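Endoglucanase (Thermotoga maritima, PDB 1VHO) probably acts as a metal-dependent aminopeptidase of the M42 family, a class that uses two divalent metal cations per subunit. Local coordinates at residues A[221-227]-A[296-302]; A[206-210]-A[287-291]. All blocks are in the same frame, centred on the assembly; numbering follows the deposited sequence.

Contact 1 (A[221-227]-A[296-302]); sequences DAAIVMD and VRTSLIS
Parallel strands satisfy their backbones in a simple rhythm, each strand using N and O of alternate residues, as in 222-227 beside 297-302. The strand axes approach to 4.7 Å at 23°, with Ala223 level with Thr298, Val225 with Leu300 and Asp227 with Ser302. Ala223 N donates to Arg297 O (2.9 Å) and Ala223 O accepts from Ser299 N (3.0 Å); Val225 N reaches Ser299 O (2.9 Å), Val225 O takes Ile301 N (3.1 Å), and Asp227 N ends on Ile301 O (3.2 Å). Ile224 and Met226 (selenomethionine) bond instead to strand 61-67. A water bridges Asp221 O (2.6 Å) and Arg297 N (2.8 Å), while Thr298 OG1, chi1 m, donates to Val296 O (2.9 Å). Ile224 CG2 meets Ile301 CD1 at 3.6 Å, beneath helices 256-268 and 317-333. Asp227, chi1 t, points to the other face, OD1 salt-bridged to Arg281. Such central parallel strands, one carrying a predicted zinc ligand, Asp227, near its C-terminal end, typify the catalytic alpha/beta domain of M42 metallopeptidases.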
loop_
_atom_site.group_PDB
_atom_site.type_symbol
_atom_site.label_atom_id
_atom_site.label_comp_id
_atom_site.label_asym_id
_atom_site.label_seq_id
_atom_site.Cartn_x
_atom_site.Cartn_y
_atom_site.Cartn_z
ATOM N N ASP A 221 -15.142 -5.604 16.511
ATOM C CA ASP A 221 -14.700 -6.153 17.784
ATOM C C ASP A 221 -13.187 -6.279 17.821
ATOM O O ASP A 221 -12.578 -6.350 18.892
ATOM C CB ASP A 221 -15.340 -7.553 17.936
ATOM C CG ASP A 221 -16.853 -7.373 17.958
ATOM O OD1 ASP A 221 -17.327 -6.571 18.807
ATOM O OD2 ASP A 221 -17.521 -7.946 17.101
ATOM N N ALA A 222 -12.548 -6.390 16.626
ATOM C CA ALA A 222 -11.087 -6.500 16.586
ATOM C C ALA A 222 -10.601 -5.996 15.208
ATOM O O ALA A 222 -11.351 -6.097 14.244
ATOM C CB ALA A 222 -10.561 -7.882 16.853
ATOM N N ALA A 223 -9.454 -5.313 15.211
ATOM C CA ALA A 223 -8.980 -4.783 13.919
ATOM C C ALA A 223 -7.507 -5.140 13.728
ATOM O O ALA A 223 -6.747 -5.104 14.692
ATOM C CB ALA A 223 -9.113 -3.268 13.916
ATOM N N ILE A 224 -7.156 -5.481 12.497
ATOM C CA ILE A 224 -5.740 -5.777 12.211
ATOM C C ILE A 224 -5.336 -4.785 11.096
ATOM O O ILE A 224 -5.930 -4.811 10.025
ATOM C CB ILE A 224 -5.509 -7.226 11.833
ATOM C CG1 ILE A 224 -6.142 -8.179 12.904
ATOM C CG2 ILE A 224 -4.003 -7.489 11.697
ATOM C CD1 ILE A 224 -5.706 -9.658 12.648
ATOM N N VAL A 225 -4.379 -3.929 11.385
ATOM C CA VAL A 225 -3.928 -2.916 10.428
ATOM C C VAL A 225 -2.671 -3.439 9.748
ATOM O O VAL A 225 -1.765 -3.890 10.424
ATOM C CB VAL A 225 -3.609 -1.570 11.119
ATOM C CG1 VAL A 225 -2.913 -0.588 10.200
ATOM C CG2 VAL A 225 -4.885 -0.967 11.696
HETATM N N MSE A 226 -2.614 -3.303 8.421
HETATM C CA MSE A 226 -1.460 -3.791 7.686
HETATM C C MSE A 226 -0.441 -2.660 7.510
HETATM O O MSE A 226 -0.846 -1.535 7.198
HETATM C CB MSE A 226 -1.899 -4.170 6.258
HETATM C CG MSE A 226 -2.937 -5.250 6.119
HETATM SE SE MSE A 226 -2.170 -6.948 6.576
HETATM C CE MSE A 226 -2.611 -7.016 8.439
ATOM N N ASP A 227 0.823 -3.035 7.469
ATOM C CA ASP A 227 1.853 -2.032 7.203
ATOM C C ASP A 227 3.042 -2.797 6.611
ATOM O O ASP A 227 2.911 -3.988 6.300
ATOM C CB ASP A 227 2.260 -1.306 8.482
ATOM C CG ASP A 227 2.765 0.109 8.240
ATOM O OD1 ASP A 227 3.172 0.475 7.113
ATOM O OD2 ASP A 227 2.753 0.905 9.202
ATOM N N VAL A 296 -11.445 -0.053 19.916
ATOM C CA VAL A 296 -11.286 -1.261 19.090
ATOM C C VAL A 296 -9.980 -1.974 19.432
ATOM O O VAL A 296 -8.931 -1.332 19.301
ATOM C CB VAL A 296 -11.301 -0.888 17.588
ATOM C CG1 VAL A 296 -11.053 -2.120 16.722
ATOM C CG2 VAL A 296 -12.626 -0.258 17.215
ATOM N N ARG A 297 -10.020 -3.228 19.847
ATOM C CA ARG A 297 -8.758 -3.934 20.148
ATOM C C ARG A 297 -7.999 -4.050 18.800
ATOM O O ARG A 297 -8.588 -4.629 17.893
ATOM C CB ARG A 297 -9.023 -5.286 20.754
ATOM C CG ARG A 297 -9.829 -5.154 22.076
ATOM C CD ARG A 297 -9.993 -6.516 22.742
ATOM N NE ARG A 297 -11.168 -7.214 22.266
ATOM C CZ ARG A 297 -11.237 -8.047 21.243
ATOM N NH1 ARG A 297 -10.140 -8.315 20.547
ATOM N NH2 ARG A 297 -12.397 -8.601 20.917
ATOM N N THR A 298 -6.776 -3.544 18.758
ATOM C CA THR A 298 -6.036 -3.530 17.505
ATOM C C THR A 298 -4.668 -4.177 17.519
ATOM O O THR A 298 -3.935 -4.249 18.505
ATOM C CB THR A 298 -5.887 -2.066 17.019
ATOM O OG1 THR A 298 -7.160 -1.386 17.030
ATOM C CG2 THR A 298 -5.418 -2.012 15.564
ATOM N N SER A 299 -4.333 -4.763 16.361
ATOM C CA SER A 299 -3.051 -5.392 16.139
ATOM C C SER A 299 -2.419 -4.776 14.877
ATOM O O SER A 299 -3.170 -4.474 13.939
ATOM C CB SER A 299 -3.209 -6.907 15.938
ATOM O OG SER A 299 -1.951 -7.448 15.509
ATOM N N LEU A 300 -1.114 -4.597 14.856
ATOM C CA LEU A 300 -0.385 -4.104 13.698
ATOM C C LEU A 300 0.490 -5.250 13.186
ATOM O O LEU A 300 1.223 -5.873 13.955
ATOM C CB LEU A 300 0.534 -2.936 14.038
ATOM C CG LEU A 300 1.414 -2.431 12.847
ATOM C CD1 LEU A 300 0.484 -1.613 11.942
ATOM C CD2 LEU A 300 2.522 -1.582 13.435
ATOM N N ILE A 301 0.332 -5.637 11.920
ATOM C CA ILE A 301 1.133 -6.718 11.347
ATOM C C ILE A 301 1.717 -6.191 10.026
ATOM O O ILE A 301 0.948 -5.684 9.204
ATOM C CB ILE A 301 0.388 -8.032 11.144
ATOM C CG1 ILE A 301 -0.296 -8.494 12.451
ATOM C CG2 ILE A 301 1.351 -9.141 10.703
ATOM C CD1 ILE A 301 -1.202 -9.664 12.337
ATOM N N SER A 302 2.990 -6.408 9.821
ATOM C CA SER A 302 3.704 -5.882 8.688
ATOM C C SER A 302 4.393 -6.899 7.805
ATOM O O SER A 302 4.851 -7.945 8.263
ATOM C CB SER A 302 4.835 -4.913 9.186
ATOM O OG SER A 302 4.217 -3.788 9.839
HETATM O O HOH W 1 -12.431 -4.357 20.546
#

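Contact 2 (A[206-210]-A[287-291]); sequences TGCLG and DFVQL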
loop_
_atom_site.group_PDB
_atom_site.type_symbol
_atom_site.label_atom_id
_atom_site.label_comp_id
_atom_site.label_asym_id
_atom_site.label_seq_id
_atom_site.Cartn_x
_atom_site.Cartn_y
_atom_site.Cartn_z
ATOM N N THR A 206 -10.378 10.083 6.720
ATOM C CA THR A 206 -9.908 10.652 7.979
ATOM C C THR A 206 -9.043 9.674 8.745
ATOM O O THR A 206 -8.105 10.088 9.442
ATOM C CB THR A 206 -11.096 11.112 8.844
ATOM O OG1 THR A 206 -11.937 9.989 9.155
ATOM C CG2 THR A 206 -11.927 12.120 8.057
ATOM N N GLY A 207 -9.288 8.374 8.589
ATOM C CA GLY A 207 -8.498 7.362 9.318
ATOM C C GLY A 207 -9.070 5.984 8.954
ATOM O O GLY A 207 -10.036 5.926 8.193
ATOM N N CYS A 208 -8.537 4.918 9.544
ATOM C CA CYS A 208 -9.021 3.571 9.225
ATOM C C CYS A 208 -10.476 3.404 9.599
ATOM O O CYS A 208 -11.270 2.913 8.797
ATOM C CB CYS A 208 -8.154 2.488 9.858
ATOM S SG CYS A 208 -6.412 2.451 9.466
ATOM N N LEU A 209 -10.901 3.860 10.778
ATOM C CA LEU A 209 -12.312 3.719 11.170
ATOM C C LEU A 209 -13.197 4.562 10.260
ATOM O O LEU A 209 -14.286 4.142 9.856
ATOM C CB LEU A 209 -12.547 4.142 12.618
ATOM C CG LEU A 209 -13.310 3.251 13.577
ATOM C CD1 LEU A 209 -13.941 4.067 14.713
ATOM C CD2 LEU A 209 -14.356 2.364 12.930
ATOM N N GLY A 210 -12.769 5.794 9.951
ATOM C CA GLY A 210 -13.558 6.632 9.053
ATOM C C GLY A 210 -13.715 5.992 7.688
ATOM O O GLY A 210 -14.767 6.068 7.045
ATOM N N ASP A 287 -2.837 5.815 11.813
ATOM C CA ASP A 287 -4.038 5.097 11.407
ATOM C C ASP A 287 -4.810 4.541 12.601
ATOM O O ASP A 287 -5.976 4.146 12.464
ATOM C CB ASP A 287 -3.628 3.929 10.506
ATOM C CG ASP A 287 -2.803 4.343 9.304
ATOM O OD1 ASP A 287 -3.082 5.403 8.706
ATOM O OD2 ASP A 287 -1.879 3.567 8.968
ATOM N N PHE A 288 -4.181 4.480 13.767
ATOM C CA PHE A 288 -4.792 3.943 14.967
ATOM C C PHE A 288 -5.545 4.959 15.807
ATOM O O PHE A 288 -6.242 4.533 16.741
ATOM C CB PHE A 288 -3.715 3.266 15.833
ATOM C CG PHE A 288 -3.114 2.032 15.205
ATOM C CD1 PHE A 288 -2.327 2.122 14.073
ATOM C CD2 PHE A 288 -3.329 0.782 15.757
ATOM C CE1 PHE A 288 -1.775 1.006 13.489
ATOM C CE2 PHE A 288 -2.756 -0.344 15.183
ATOM C CZ PHE A 288 -1.984 -0.235 14.049
ATOM N N VAL A 289 -5.457 6.251 15.514
ATOM C CA VAL A 289 -6.140 7.272 16.285
ATOM C C VAL A 289 -7.609 6.985 16.527
ATOM O O VAL A 289 -8.017 6.852 17.692
ATOM C CB VAL A 289 -5.941 8.683 15.725
ATOM C CG1 VAL A 289 -6.750 9.734 16.460
ATOM C CG2 VAL A 289 -4.471 9.072 15.727
ATOM N N GLN A 290 -8.441 6.840 15.506
ATOM C CA GLN A 290 -9.866 6.593 15.711
ATOM C C GLN A 290 -10.146 5.265 16.387
ATOM O O GLN A 290 -10.993 5.158 17.292
ATOM C CB GLN A 290 -10.633 6.722 14.384
ATOM C CG GLN A 290 -10.484 8.049 13.660
ATOM C CD GLN A 290 -10.873 8.018 12.196
ATOM O OE1 GLN A 290 -10.629 7.059 11.473
ATOM N NE2 GLN A 290 -11.515 9.071 11.684
ATOM N N LEU A 291 -9.439 4.203 15.996
ATOM C CA LEU A 291 -9.629 2.876 16.546
ATOM C C LEU A 291 -9.459 2.820 18.056
ATOM O O LEU A 291 -10.267 2.218 18.759
ATOM C CB LEU A 291 -8.669 1.880 15.871
ATOM C CG LEU A 291 -8.989 1.537 14.418
ATOM C CD1 LEU A 291 -7.864 0.742 13.776
ATOM C CD2 LEU A 291 -10.291 0.733 14.335
HETATM O O HOH W 2 -8.591 4.644 12.849
#
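A single carboxamide can serve a side-chain hydroxyl and a backbone amide at once, as Gln290 does. Its NE2 donates to Thr206 OG1 at 2.7 Å, while its OE1 accepts from Gly210 N at 2.9 Å, in the first turn of helix 208-213. The oxygen thus lies over the opening turn of that helix, where amide groups still lack partners from a preceding turn. Gly207, at the N-cap position, has no side chain to take that role, and its CA comes within 3.0 Å of Gln290 OE1; a CB at this position would clash with that oxygen.

A water joins the two segments. It donates to Asp287 O (2.7 Å) and accepts from Leu209 N (3.2 Å) and Leu291 N (3.3 Å), so amides from both segments share one solvent molecule.

Around this polar centre the side chains close up. Cys208 SG sits 3.3 Å from Asp287 CB, Leu209 CB lies 3.7 Å from Gln290 CB, and Leu291 packs its CD2 at 4.0 Å from Leu209 CG and its CD1 at 4.3 Å from Cys208 CB. The carboxylate of Asp287 looks elsewhere: OD2 is hydrogen-bonded to NE2 of His67, a predicted zinc ligand. A cacodylate ion, probably from the crystallisation liquor, comes within about 2 Å of the Cys208 side chain (nearest atoms), closer than non-bonded contact and consistent with a covalent arsenic adduct.

The chemistry therefore implies a directional polar clasp between two short helices, formed just after Glu204, the predicted proton acceptor, and Glu205, a predicted zinc ligand, and beside the predicted metal site.

Overall arrangement
The two contacts interleave along the chain: 206-210 and 221-227 come first, then 287-291 and 296-302. Each short helix thus precedes its own strand, helix 208-213 before strand 222-229 and helix 289-293 before strand 297-304, so two helix-strand units, separated in the chain by strand 247-249, helix 256-268 and strand 274-276, pair helix with helix and strand with strand. The contact centres are 11 Å apart. Phe288, which takes no part in contact 2, fills the gap by packing on Val225, Thr298 and Leu300, and Val296 N probably bonds to Leu291 O. Together they place the residues following Glu204 and Glu205, and Asp227 near the C-terminal end of strand 222-229, around one predicted dinuclear metal site.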